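Side-chain contacts in D-3-phosphoglycerate dehydrogenase oxidoreductase protein (Ralstonia solanacearum, PDB 3GG9), which probably acts as an NAD-dependent phosphoglycerate dehydrogenase, a member of the D-isomer specific 2-hydroxyacid dehydrogenase family: residues G40-R45 / R63-R68; R56-V61 / E307-Y312; I75-R80 / G86-L91; V81-G86 / S330-T335. All blocks are in the same frame, centred on the assembly; numbering follows the deposited sequence. Where two conformers were deposited one is given.

Contact 1 (G40-R45 / R63-R68); sequences GQLAAR and RQLLDR
Ala-43, Leu-65 and Arg-68 supply most of the surface that segments 40-45 and 63-68 bury against each other. The methyl of Ala-43 points at the other segment and settles on the aliphatic stem of Arg-68, just past the short helix 63-66, its CB 3.6 Å from Arg-68 CB and 3.9 Å from Arg-68 CD. A small residue suits this place, because the backbones come close here: the CA atoms of Ala-43 and Arg-68 are 6.0 Å apart. Leu-65 fills the adjoining space with both branches. Its chi1 of 178° sets CG anti to the backbone N, and CD1 reaches Ala-43 CB at 4.1 Å while CD2 meets Leu-42 CD2 at the same 4.1 Å. The two leucines cross at about a right angle.

The extended chain of Arg-68 carries its charge past the methyl, and NH1 turns back to its own segment in a weak hydrogen bond to Gln-64 O. Water 1 donates to Ala-43 O at 3.2 Å and to Arg-68 O at 2.7 Å, linking helix 39-45 to the turn after helix 63-66. The chemistry is thus apolar packing inside, with hydration and charge toward the exposed edge, which implies that side-chain shape rather than direct polar bonding joins these crossover segments.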
loop_
_atom_site.group_PDB
_atom_site.type_symbol
_atom_site.label_atom_id
_atom_site.label_comp_id
_atom_site.label_asym_id
_atom_site.label_seq_id
_atom_site.Cartn_x
_atom_site.Cartn_y
_atom_site.Cartn_z
ATOM N N GLY A 40 37.965 1.599 12.418
ATOM C CA GLY A 40 38.681 0.434 12.954
ATOM C C GLY A 40 38.053 -0.913 12.644
ATOM O O GLY A 40 38.672 -1.752 11.992
ATOM N N GLN A 41 36.818 -1.099 13.105
ATOM C CA GLN A 41 36.059 -2.341 12.929
ATOM C C GLN A 41 35.793 -2.686 11.458
ATOM O O GLN A 41 35.826 -3.858 11.070
ATOM C CB GLN A 41 34.719 -2.246 13.660
ATOM C CG GLN A 41 34.756 -2.354 15.175
ATOM C CD GLN A 41 33.365 -2.222 15.809
ATOM O OE1 GLN A 41 33.151 -2.648 16.946
ATOM N NE2 GLN A 41 32.417 -1.630 15.073
ATOM N N LEU A 42 35.528 -1.660 10.652
ATOM C CA LEU A 42 35.244 -1.849 9.234
ATOM C C LEU A 42 36.496 -2.236 8.453
ATOM O O LEU A 42 36.440 -3.122 7.596
ATOM C CB LEU A 42 34.577 -0.603 8.630
ATOM C CG LEU A 42 34.110 -0.665 7.171
ATOM C CD1 LEU A 42 33.179 -1.856 6.942
ATOM C CD2 LEU A 42 33.436 0.639 6.775
ATOM N N ALA A 43 37.616 -1.579 8.756
ATOM C CA ALA A 43 38.900 -1.905 8.125
ATOM C C ALA A 43 39.369 -3.330 8.436
ATOM O O ALA A 43 39.906 -4.006 7.560
ATOM C CB ALA A 43 39.957 -0.898 8.499
ATOM N N ALA A 44 39.152 -3.785 9.668
ATOM C CA ALA A 44 39.449 -5.168 10.049
ATOM C C ALA A 44 38.544 -6.166 9.325
ATOM O O ALA A 44 38.978 -7.273 8.990
ATOM C CB ALA A 44 39.333 -5.342 11.560
ATOM N N ARG A 45 37.297 -5.765 9.074
ATOM C CA ARG A 45 36.350 -6.646 8.403
ATOM C C ARG A 45 36.698 -6.837 6.923
ATOM O O ARG A 45 36.568 -7.938 6.405
ATOM C CB ARG A 45 34.905 -6.166 8.592
ATOM C CG ARG A 45 33.926 -7.278 8.984
ATOM C CD ARG A 45 34.048 -7.637 10.467
ATOM N NE ARG A 45 33.160 -8.720 10.876
ATOM C CZ ARG A 45 33.458 -10.014 10.809
ATOM N NH1 ARG A 45 34.633 -10.415 10.341
ATOM N NH2 ARG A 45 32.569 -10.916 11.206
ATOM N N ARG A 63 38.730 8.930 3.530
ATOM C CA ARG A 63 40.202 8.874 3.464
ATOM C C ARG A 63 40.788 8.051 4.614
ATOM O O ARG A 63 41.722 7.269 4.401
ATOM C CB ARG A 63 40.814 10.286 3.465
ATOM C CG ARG A 63 42.329 10.321 3.169
ATOM C CD ARG A 63 42.895 11.742 3.043
ATOM N NE ARG A 63 42.529 12.406 1.788
ATOM C CZ ARG A 63 43.197 12.294 0.637
ATOM N NH1 ARG A 63 42.763 12.949 -0.433
ATOM N NH2 ARG A 63 44.285 11.533 0.540
ATOM N N GLN A 64 40.224 8.219 5.813
ATOM C CA GLN A 64 40.697 7.502 6.996
ATOM C C GLN A 64 40.491 5.989 6.886
ATOM O O GLN A 64 41.263 5.210 7.457
ATOM C CB GLN A 64 40.086 8.067 8.294
ATOM C CG GLN A 64 38.893 9.024 8.122
ATOM C CD GLN A 64 39.296 10.429 7.682
ATOM O OE1 GLN A 64 38.728 10.980 6.737
ATOM N NE2 GLN A 64 40.286 11.006 8.358
ATOM N N LEU A 65 39.462 5.582 6.149
ATOM C CA LEU A 65 39.242 4.176 5.876
ATOM C C LEU A 65 40.254 3.692 4.849
ATOM O O LEU A 65 40.893 2.662 5.057
ATOM C CB LEU A 65 37.805 3.922 5.406
ATOM C CG LEU A 65 37.470 2.470 5.052
ATOM C CD1 LEU A 65 37.497 1.567 6.298
ATOM C CD2 LEU A 65 36.127 2.415 4.309
ATOM N N LEU A 66 40.417 4.451 3.763
ATOM C CA LEU A 66 41.354 4.090 2.695
ATOM C C LEU A 66 42.813 3.976 3.171
ATOM O O LEU A 66 43.581 3.167 2.637
ATOM C CB LEU A 66 41.231 5.054 1.519
ATOM C CG LEU A 66 39.867 5.020 0.821
ATOM C CD1 LEU A 66 39.639 6.282 0.022
ATOM C CD2 LEU A 66 39.703 3.778 -0.067
ATOM N N ASP A 67 43.171 4.784 4.175
ATOM C CA ASP A 67 44.471 4.713 4.861
ATOM C C ASP A 67 44.707 3.355 5.509
ATOM O O ASP A 67 45.846 2.906 5.618
ATOM C CB ASP A 67 44.568 5.781 5.959
ATOM C CG ASP A 67 44.701 7.190 5.411
ATOM O OD1 ASP A 67 44.429 8.140 6.180
ATOM O OD2 ASP A 67 45.068 7.360 4.228
ATOM N N ARG A 68 43.625 2.713 5.940
ATOM C CA ARG A 68 43.704 1.424 6.620
ATOM C C ARG A 68 43.496 0.210 5.712
ATOM O O ARG A 68 43.403 -0.916 6.204
ATOM C CB ARG A 68 42.700 1.380 7.759
ATOM C CG ARG A 68 43.065 2.223 8.965
ATOM C CD ARG A 68 42.132 1.868 10.119
ATOM N NE ARG A 68 42.250 2.673 11.343
ATOM C CZ ARG A 68 42.348 4.001 11.419
ATOM N NH1 ARG A 68 42.349 4.776 10.335
ATOM N NH2 ARG A 68 42.440 4.565 12.615
HETATM O O HOH W 1 43.003 -3.366 7.285
#

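Contact 2 (R56-V61 / E307-Y312); sequences RERTRV and ESYEMY. With SO4 (sulfate ion), chain E.
Arg-58 and Tyr-309 meet at their edges: the tyrosine hydroxyl lies beside the guanidinium rim, and the two planes are turned 49° apart. Arg-58 NH2 donates to Tyr-309 OH at 2.9 Å, a bent bond whose acceptor sits 24° out of the guanidinium plane. Water 2 lies in plane at the edge of both groups and accepts from Arg-58 NH1 at 3.1 Å. That NH1 is also bonded to Asp-9 O, so the long, extended arginine is fixed from several directions.

Arg-56, in one of its two conformers, has a sulfate over one guanidinium face, with NE 2.8 Å from sulfate O1. The bend at chi2 brings CD against Tyr-312 CE1 at 3.9 Å, and the bend at chi3 turns NE toward the sulfate, while NH2 is bonded to Thr-78 O. Tyr-312 offers the anion its ring edge: sulfate O1 is in the ring plane, and OH lies 3.0 Å from sulfate O3. The backbone N of Ser-107 bonds to the same hydroxyl.

Arg-80 N and Arg-224 NH2 also bond to the sulfate, which was probably picked up from the crystallisation liquor. An anion held this way between two domains is consistent with the substrate cleft of 2-hydroxyacid dehydrogenases.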
loop_
_atom_site.group_PDB
_atom_site.type_symbol
_atom_site.label_atom_id
_atom_site.label_comp_id
_atom_site.label_asym_id
_atom_site.label_seq_id
_atom_site.Cartn_x
_atom_site.Cartn_y
_atom_site.Cartn_z
ATOM N N ARG A 56 24.357 1.074 -2.737
ATOM C CA ARG A 56 23.934 2.465 -2.701
ATOM C C ARG A 56 24.755 3.304 -1.715
ATOM O O ARG A 56 25.980 3.265 -1.750
ATOM C CB ARG A 56 22.415 2.552 -2.483
ATOM C CG ARG A 56 21.636 1.967 -3.670
ATOM C CD ARG A 56 22.041 2.630 -4.987
ATOM N NE ARG A 56 21.948 4.092 -4.924
ATOM C CZ ARG A 56 22.943 4.941 -5.192
ATOM N NH1 ARG A 56 22.738 6.245 -5.085
ATOM N NH2 ARG A 56 24.133 4.498 -5.572
ATOM N N GLU A 57 24.101 4.034 -0.818
ATOM C CA GLU A 57 24.843 4.853 0.149
ATOM C C GLU A 57 24.922 4.265 1.555
ATOM O O GLU A 57 25.111 5.004 2.525
ATOM C CB GLU A 57 24.261 6.271 0.208
ATOM C CG GLU A 57 24.214 6.992 -1.141
ATOM C CD GLU A 57 24.679 8.450 -1.048
ATOM O OE1 GLU A 57 25.126 9.005 -2.082
ATOM O OE2 GLU A 57 24.617 9.037 0.057
ATOM N N ARG A 58 24.789 2.945 1.677
ATOM C CA ARG A 58 24.744 2.311 3.004
ATOM C C ARG A 58 26.044 2.436 3.835
ATOM O O ARG A 58 25.997 2.462 5.079
ATOM C CB ARG A 58 24.300 0.844 2.892
ATOM C CG ARG A 58 22.859 0.660 2.367
ATOM C CD ARG A 58 22.424 -0.792 2.377
ATOM N NE ARG A 58 21.144 -0.936 1.692
ATOM C CZ ARG A 58 20.583 -2.083 1.296
ATOM N NH1 ARG A 58 21.142 -3.261 1.480
ATOM N NH2 ARG A 58 19.430 -2.031 0.672
ATOM N N THR A 59 27.184 2.493 3.147
ATOM C CA THR A 59 28.502 2.662 3.777
ATOM C C THR A 59 29.216 3.840 3.117
ATOM O O THR A 59 29.223 3.963 1.887
ATOM C CB THR A 59 29.365 1.364 3.682
ATOM O OG1 THR A 59 28.842 0.384 4.582
ATOM C CG2 THR A 59 30.833 1.617 4.074
ATOM N N ARG A 60 29.769 4.739 3.934
ATOM C CA ARG A 60 30.608 5.798 3.383
ATOM C C ARG A 60 32.086 5.432 3.379
ATOM O O ARG A 60 32.573 4.786 4.302
ATOM C CB ARG A 60 30.386 7.166 4.040
ATOM C CG ARG A 60 29.949 7.200 5.485
ATOM C CD ARG A 60 29.736 8.654 5.951
ATOM N NE ARG A 60 29.022 9.457 4.951
ATOM C CZ ARG A 60 29.570 10.426 4.215
ATOM N NH1 ARG A 60 30.855 10.741 4.364
ATOM N NH2 ARG A 60 28.832 11.075 3.323
ATOM N N VAL A 61 32.783 5.841 2.326
ATOM C CA VAL A 61 34.196 5.529 2.177
ATOM C C VAL A 61 35.003 6.812 2.350
ATOM O O VAL A 61 34.984 7.706 1.495
ATOM C CB VAL A 61 34.481 4.810 0.831
ATOM C CG1 VAL A 61 35.982 4.719 0.547
ATOM C CG2 VAL A 61 33.869 3.407 0.852
ATOM N N GLU A 307 13.957 -7.202 -9.075
ATOM C CA GLU A 307 14.405 -6.798 -10.422
ATOM C C GLU A 307 15.456 -5.692 -10.313
ATOM O O GLU A 307 16.469 -5.721 -11.010
ATOM C CB GLU A 307 13.234 -6.318 -11.281
ATOM C CG GLU A 307 12.216 -7.408 -11.579
ATOM C CD GLU A 307 11.259 -7.064 -12.741
ATOM O OE1 GLU A 307 11.576 -6.170 -13.557
ATOM O OE2 GLU A 307 10.179 -7.700 -12.821
ATOM N N SER A 308 15.214 -4.740 -9.410
ATOM C CA SER A 308 16.161 -3.673 -9.120
ATOM C C SER A 308 17.519 -4.255 -8.712
ATOM O O SER A 308 18.529 -3.838 -9.244
ATOM C CB SER A 308 15.618 -2.742 -8.017
ATOM O OG SER A 308 16.517 -1.673 -7.768
ATOM N N TYR A 309 17.546 -5.205 -7.776
ATOM C CA TYR A 309 18.806 -5.852 -7.347
ATOM C C TYR A 309 19.483 -6.601 -8.524
ATOM O O TYR A 309 20.688 -6.471 -8.762
ATOM C CB TYR A 309 18.546 -6.805 -6.172
ATOM C CG TYR A 309 18.747 -6.177 -4.775
ATOM C CD1 TYR A 309 18.535 -4.812 -4.552
ATOM C CD2 TYR A 309 19.123 -6.964 -3.682
ATOM C CE1 TYR A 309 18.725 -4.235 -3.267
ATOM C CE2 TYR A 309 19.321 -6.389 -2.399
ATOM C CZ TYR A 309 19.117 -5.024 -2.212
ATOM O OH TYR A 309 19.290 -4.434 -0.960
ATOM N N GLU A 310 18.700 -7.351 -9.281
ATOM C CA GLU A 310 19.265 -8.037 -10.444
ATOM C C GLU A 310 20.014 -7.051 -11.357
ATOM O O GLU A 310 21.163 -7.301 -11.690
ATOM C CB GLU A 310 18.201 -8.827 -11.224
ATOM C CG GLU A 310 17.667 -10.094 -10.516
ATOM C CD GLU A 310 18.654 -11.281 -10.420
ATOM O OE1 GLU A 310 18.234 -12.311 -9.819
ATOM O OE2 GLU A 310 19.823 -11.209 -10.925
ATOM N N MET A 311 19.369 -5.933 -11.714
ATOM C CA MET A 311 19.944 -4.886 -12.576
ATOM C C MET A 311 21.132 -4.188 -11.902
ATOM O O MET A 311 22.218 -4.107 -12.483
ATOM C CB MET A 311 18.880 -3.835 -12.966
ATOM C CG MET A 311 19.411 -2.711 -13.889
ATOM S SD MET A 311 18.453 -1.159 -13.853
ATOM C CE MET A 311 17.067 -1.632 -14.895
ATOM N N TYR A 312 20.923 -3.705 -10.679
ATOM C CA TYR A 312 21.961 -2.973 -9.948
ATOM C C TYR A 312 23.253 -3.779 -9.752
ATOM O O TYR A 312 24.316 -3.321 -10.148
ATOM C CB TYR A 312 21.436 -2.441 -8.615
ATOM C CG TYR A 312 20.670 -1.127 -8.716
ATOM C CD1 TYR A 312 21.195 0.046 -8.180
ATOM C CD2 TYR A 312 19.423 -1.051 -9.351
ATOM C CE1 TYR A 312 20.499 1.258 -8.266
ATOM C CE2 TYR A 312 18.716 0.160 -9.442
ATOM C CZ TYR A 312 19.258 1.305 -8.887
ATOM O OH TYR A 312 18.576 2.505 -8.976
HETATM S S SO4 E . 20.534 5.477 -8.182
HETATM O O1 SO4 E . 20.573 4.292 -7.351
HETATM O O2 SO4 E . 21.728 5.547 -9.003
HETATM O O3 SO4 E . 19.365 5.413 -9.049
HETATM O O4 SO4 E . 20.442 6.640 -7.299
HETATM O O HOH W 2 19.853 -5.993 0.934
#

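Contact 3 (I75-R80 / G86-L91); sequences ISQTGR and GGHIDL. With SO4 (sulfate ion), chain E.
Gln-77 and His-88 reach each other through contrasting torsions. In Gln-77, CG stands anti to the backbone N (chi1 -176°) and a bend at chi2 swings the amide off the end of strand 74-77. In the conformer given for His-88, CG is wedged between the backbone N and the carbonyl carbon (chi1 80°), which turns the ring toward Gln-77. The amide comes to the ring edge, their planes nearly perpendicular at 84°, and Gln-77 OE1 lies 3.0 Å from both His-88 CE1 and His-88 NE2.

Each group has further polar partners. Gln-77 NE2 donates almost straight to Thr-78 O at 2.9 Å, with that acceptor in the amide plane, and also bonds to Arg-56 O, which fixes which way the amide is flipped. His-88 ND1 bonds to Thr-59 O. Gln-77 suits this buried spot, since its NE2 can serve two backbone carbonyls.

Ile-89 adds apolar packing, its CD1 4.2 Å from Ile-75 CG2 as the isoleucines slide past each other in opposite directions. The same methyl also lies against the amide oxygen, with Ile-89 CD1 3.4 Å from Gln-77 OE1. Beyond the strand, Arg-80 N donates to sulfate O2 at 2.7 Å, and Gly-79, without a side chain and at positive phi, lets the anion close in.

Strand 74-77 runs between strands 51-54 and 100-102. Leu-54 of the former is touched by Ile-75, Gln-77, His-88 and Ile-89, Ser-76 turns instead to helix 306-324, and Asp-90 N-caps helix 91-97 through Ala-93 N.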
loop_
_atom_site.group_PDB
_atom_site.type_symbol
_atom_site.label_atom_id
_atom_site.label_comp_id
_atom_site.label_asym_id
_atom_site.label_seq_id
_atom_site.Cartn_x
_atom_site.Cartn_y
_atom_site.Cartn_z
ATOM N N ILE A 75 36.539 -0.138 -5.977
ATOM C CA ILE A 75 35.227 0.007 -5.361
ATOM C C ILE A 75 34.215 0.009 -6.495
ATOM O O ILE A 75 34.315 0.819 -7.433
ATOM C CB ILE A 75 35.112 1.297 -4.541
ATOM C CG1 ILE A 75 36.063 1.243 -3.344
ATOM C CG2 ILE A 75 33.662 1.501 -4.022
ATOM C CD1 ILE A 75 36.399 2.622 -2.805
ATOM N N SER A 76 33.271 -0.928 -6.436
ATOM C CA SER A 76 32.210 -0.986 -7.436
ATOM C C SER A 76 30.877 -0.581 -6.814
ATOM O O SER A 76 30.363 -1.262 -5.934
ATOM C CB SER A 76 32.105 -2.383 -8.069
ATOM O OG SER A 76 31.303 -2.294 -9.238
ATOM N N GLN A 77 30.344 0.538 -7.295
ATOM C CA GLN A 77 29.144 1.163 -6.771
ATOM C C GLN A 77 27.923 0.693 -7.528
ATOM O O GLN A 77 27.879 0.791 -8.770
ATOM C CB GLN A 77 29.252 2.684 -6.928
ATOM C CG GLN A 77 28.114 3.462 -6.332
ATOM C CD GLN A 77 27.966 3.150 -4.871
ATOM O OE1 GLN A 77 28.892 3.319 -4.093
ATOM N NE2 GLN A 77 26.810 2.647 -4.496
ATOM N N THR A 78 26.934 0.203 -6.776
ATOM C CA THR A 78 25.606 -0.064 -7.326
ATOM C C THR A 78 24.924 1.296 -7.506
ATOM O O THR A 78 24.917 2.112 -6.588
ATOM C CB THR A 78 24.752 -1.007 -6.403
ATOM O OG1 THR A 78 24.697 -0.471 -5.078
ATOM C CG2 THR A 78 25.300 -2.441 -6.379
ATOM N N GLY A 79 24.404 1.560 -8.701
ATOM C CA GLY A 79 23.831 2.858 -9.009
ATOM C C GLY A 79 24.880 3.941 -9.217
ATOM O O GLY A 79 26.068 3.647 -9.379
ATOM N N ARG A 80 24.435 5.197 -9.203
ATOM C CA ARG A 80 25.276 6.354 -9.545
ATOM C C ARG A 80 26.300 6.741 -8.462
ATOM O O ARG A 80 26.089 6.522 -7.268
ATOM C CB ARG A 80 24.395 7.567 -9.904
ATOM C CG ARG A 80 23.713 8.246 -8.705
ATOM C CD ARG A 80 22.463 9.043 -9.110
ATOM N NE ARG A 80 22.756 10.438 -9.460
ATOM C CZ ARG A 80 22.843 11.442 -8.585
ATOM N NH1 ARG A 80 23.108 12.672 -9.013
ATOM N NH2 ARG A 80 22.670 11.228 -7.282
ATOM N N GLY A 86 30.922 16.424 -0.389
ATOM C CA GLY A 86 30.350 15.342 0.388
ATOM C C GLY A 86 30.335 14.139 -0.535
ATOM O O GLY A 86 31.371 13.781 -1.108
ATOM N N GLY A 87 29.160 13.530 -0.704
ATOM C CA GLY A 87 29.044 12.252 -1.416
ATOM C C GLY A 87 29.567 11.165 -0.498
ATOM O O GLY A 87 30.446 11.426 0.334
ATOM N N HIS A 88 29.060 9.942 -0.626
ATOM C CA HIS A 88 29.459 8.903 0.321
ATOM C C HIS A 88 30.821 8.267 -0.013
ATOM O O HIS A 88 31.351 7.484 0.763
ATOM C CB HIS A 88 28.352 7.858 0.496
ATOM C CG HIS A 88 28.301 6.845 -0.600
ATOM N ND1 HIS A 88 28.737 5.551 -0.428
ATOM C CD2 HIS A 88 27.879 6.936 -1.883
ATOM C CE1 HIS A 88 28.584 4.886 -1.557
ATOM N NE2 HIS A 88 28.063 5.702 -2.457
ATOM N N ILE A 89 31.392 8.616 -1.167
ATOM C CA ILE A 89 32.756 8.173 -1.490
ATOM C C ILE A 89 33.698 9.365 -1.734
ATOM O O ILE A 89 33.442 10.203 -2.601
ATOM C CB ILE A 89 32.825 7.187 -2.699
ATOM C CG1 ILE A 89 31.894 5.986 -2.498
ATOM C CG2 ILE A 89 34.264 6.676 -2.904
ATOM C CD1 ILE A 89 31.694 5.180 -3.764
ATOM N N ASP A 90 34.781 9.434 -0.959
ATOM C CA ASP A 90 35.830 10.446 -1.174
ATOM C C ASP A 90 36.652 10.065 -2.415
ATOM O O ASP A 90 37.597 9.265 -2.331
ATOM C CB ASP A 90 36.709 10.554 0.078
ATOM C CG ASP A 90 37.646 11.770 0.058
ATOM O OD1 ASP A 90 37.922 12.353 -1.012
ATOM O OD2 ASP A 90 38.133 12.130 1.143
ATOM N N LEU A 91 36.265 10.623 -3.565
ATOM C CA LEU A 91 36.822 10.230 -4.854
ATOM C C LEU A 91 38.278 10.651 -5.013
ATOM O O LEU A 91 39.078 9.928 -5.615
ATOM C CB LEU A 91 35.984 10.806 -6.003
ATOM C CG LEU A 91 34.551 10.278 -6.078
ATOM C CD1 LEU A 91 33.820 10.854 -7.286
ATOM C CD2 LEU A 91 34.550 8.754 -6.132
HETATM S S SO4 E . 20.534 5.477 -8.182
HETATM O O1 SO4 E . 20.573 4.292 -7.351
HETATM O O2 SO4 E . 21.728 5.547 -9.003
HETATM O O3 SO4 E . 19.365 5.413 -9.049
HETATM O O4 SO4 E . 20.442 6.640 -7.299
#

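Contact 4 (V81-G86 / S330-T335); sequences VSRDAG and SVANPT
Val-81 and Arg-83 lean on Ala-332, where the chain after helix 306-324 runs past the edge of the five-stranded parallel sheet, an alpha/beta fold of flavodoxin type. The apolar part is slight: Val-81 points at the other segment, and its CB is 4.5 Å from Ala-332 CB. Val-81 also packs on Leu-91 and Val-101, so a branched, buried side chain fits its place between helix 91-97 and strand 100-102.

The larger part is a flat charged group laid over a methyl. Ala-332 CB sits 3.7 Å above one face of the Arg-83 guanidinium, displaced toward its rim, with CB 3.9 Å from Arg-83 CZ. Bends at chi2 and chi3 bring the group back over its own loop, and a methyl is compact enough to sit against the face of the guanidinium.

Hydrogen bonds and charge hold that plane in place. Arg-83 NH2 donates to Val-81 O at 3.2 Å with an N-H...O angle of 143°, and this acceptor lies in the guanidinium plane. The same NH2 forms a salt bridge with Glu-103 OE2, while Glu-103 OE1 takes Val-81 N. The other segment is tied to strand 100-102 through backbone bonding between Ala-332 and Val-101 and through Asn-333 OD1 on Val-101 N. On the remaining amino group, Arg-83 NH1 stands 3.6 Å from Ala-332 CA and 3.3 Å from Ala-332 O.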
loop_
_atom_site.group_PDB
_atom_site.type_symbol
_atom_site.label_atom_id
_atom_site.label_comp_id
_atom_site.label_asym_id
_atom_site.label_seq_id
_atom_site.Cartn_x
_atom_site.Cartn_y
_atom_site.Cartn_z
ATOM N N VAL A 81 27.413 7.316 -8.907
ATOM C CA VAL A 81 28.415 7.889 -8.013
ATOM C C VAL A 81 28.292 9.405 -8.087
ATOM O O VAL A 81 28.429 9.991 -9.168
ATOM C CB VAL A 81 29.863 7.472 -8.400
ATOM C CG1 VAL A 81 30.868 8.009 -7.379
ATOM C CG2 VAL A 81 29.986 5.964 -8.503
ATOM N N SER A 82 28.018 10.032 -6.945
ATOM C CA SER A 82 27.887 11.492 -6.888
ATOM C C SER A 82 29.250 12.184 -6.917
ATOM O O SER A 82 30.147 11.855 -6.135
ATOM C CB SER A 82 27.083 11.931 -5.661
ATOM O OG SER A 82 27.783 11.663 -4.458
ATOM N N ARG A 83 29.390 13.138 -7.830
ATOM C CA ARG A 83 30.634 13.886 -8.009
ATOM C C ARG A 83 30.742 15.085 -7.057
ATOM O O ARG A 83 31.822 15.660 -6.893
ATOM C CB ARG A 83 30.763 14.356 -9.465
ATOM C CG ARG A 83 30.678 13.252 -10.521
ATOM C CD ARG A 83 31.720 12.157 -10.283
ATOM N NE ARG A 83 32.185 11.539 -11.524
ATOM C CZ ARG A 83 31.598 10.505 -12.123
ATOM N NH1 ARG A 83 32.107 10.023 -13.249
ATOM N NH2 ARG A 83 30.505 9.954 -11.604
ATOM N N ASP A 84 29.623 15.443 -6.425
ATOM C CA ASP A 84 29.529 16.673 -5.639
ATOM C C ASP A 84 30.229 16.593 -4.276
ATOM O O ASP A 84 30.638 15.509 -3.840
ATOM C CB ASP A 84 28.061 17.120 -5.495
ATOM C CG ASP A 84 27.283 16.311 -4.460
ATOM O OD1 ASP A 84 27.449 15.072 -4.391
ATOM O OD2 ASP A 84 26.486 16.922 -3.718
ATOM N N ALA A 85 30.368 17.757 -3.634
ATOM C CA ALA A 85 30.963 17.896 -2.304
ATOM C C ALA A 85 30.190 17.070 -1.285
ATOM O O ALA A 85 28.957 17.015 -1.313
ATOM C CB ALA A 85 31.006 19.361 -1.887
ATOM N N GLY A 86 30.922 16.424 -0.389
ATOM C CA GLY A 86 30.350 15.342 0.388
ATOM C C GLY A 86 30.335 14.139 -0.535
ATOM O O GLY A 86 31.371 13.781 -1.108
ATOM N N SER A 330 33.549 2.278 -17.073
ATOM C CA SER A 330 32.753 2.533 -15.875
ATOM C C SER A 330 33.501 3.265 -14.769
ATOM O O SER A 330 32.923 3.521 -13.707
ATOM C CB SER A 330 32.176 1.237 -15.331
ATOM O OG SER A 330 33.211 0.423 -14.812
ATOM N N VAL A 331 34.773 3.598 -15.007
ATOM C CA VAL A 331 35.589 4.295 -13.994
ATOM C C VAL A 331 35.113 5.734 -13.819
ATOM O O VAL A 331 35.056 6.489 -14.780
ATOM C CB VAL A 331 37.138 4.221 -14.269
ATOM C CG1 VAL A 331 37.927 4.887 -13.125
ATOM C CG2 VAL A 331 37.588 2.780 -14.378
ATOM N N ALA A 332 34.733 6.070 -12.584
ATOM C CA ALA A 332 34.286 7.409 -12.220
ATOM C C ALA A 332 35.462 8.380 -12.165
ATOM O O ALA A 332 35.337 9.522 -12.604
ATOM C CB ALA A 332 33.566 7.391 -10.870
ATOM N N ASN A 333 36.595 7.899 -11.646
ATOM C CA ASN A 333 37.792 8.708 -11.408
ATOM C C ASN A 333 38.988 8.254 -12.265
ATOM O O ASN A 333 39.943 7.683 -11.742
ATOM C CB ASN A 333 38.132 8.665 -9.902
ATOM C CG ASN A 333 38.423 7.245 -9.388
ATOM O OD1 ASN A 333 37.994 6.250 -9.986
ATOM N ND2 ASN A 333 39.177 7.150 -8.287
ATOM N N PRO A 334 38.953 8.503 -13.591
ATOM C CA PRO A 334 39.924 7.821 -14.456
ATOM C C PRO A 334 41.396 8.200 -14.194
ATOM O O PRO A 334 42.295 7.453 -14.582
ATOM C CB PRO A 334 39.497 8.240 -15.873
ATOM C CG PRO A 334 38.113 8.785 -15.726
ATOM C CD PRO A 334 38.090 9.406 -14.367
ATOM N N THR A 335 41.632 9.322 -13.513
ATOM C CA THR A 335 42.999 9.739 -13.169
ATOM C C THR A 335 43.631 8.884 -12.057
ATOM O O THR A 335 44.778 9.109 -11.679
ATOM C CB THR A 335 43.111 11.264 -12.848
ATOM O OG1 THR A 335 42.410 11.571 -11.640
ATOM C CG2 THR A 335 42.549 12.117 -13.992
#

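How the contacts relate
From the N terminus, contact 1 closes first, joining two crossover segments around a loop that contains strand 51-54. Contact 2 opens inside that loop, so the two cross; it closes only at helix 306-324, after the chain has passed through all seven strands of the second parallel sheet. Contact 3, a short closure beyond strand 74-77, is nested within contact 2, and both touch the sulfate; Val-61 N and His-88 O also probably bond between them. Contact 4 opens within contact 3, shares Gly-86 with it, and crosses both contacts 2 and 3 on its way to residues 330-335. Contacts 2 and 4 thereby tie the C-terminal part of the chain back to the N-terminal five-stranded sheet.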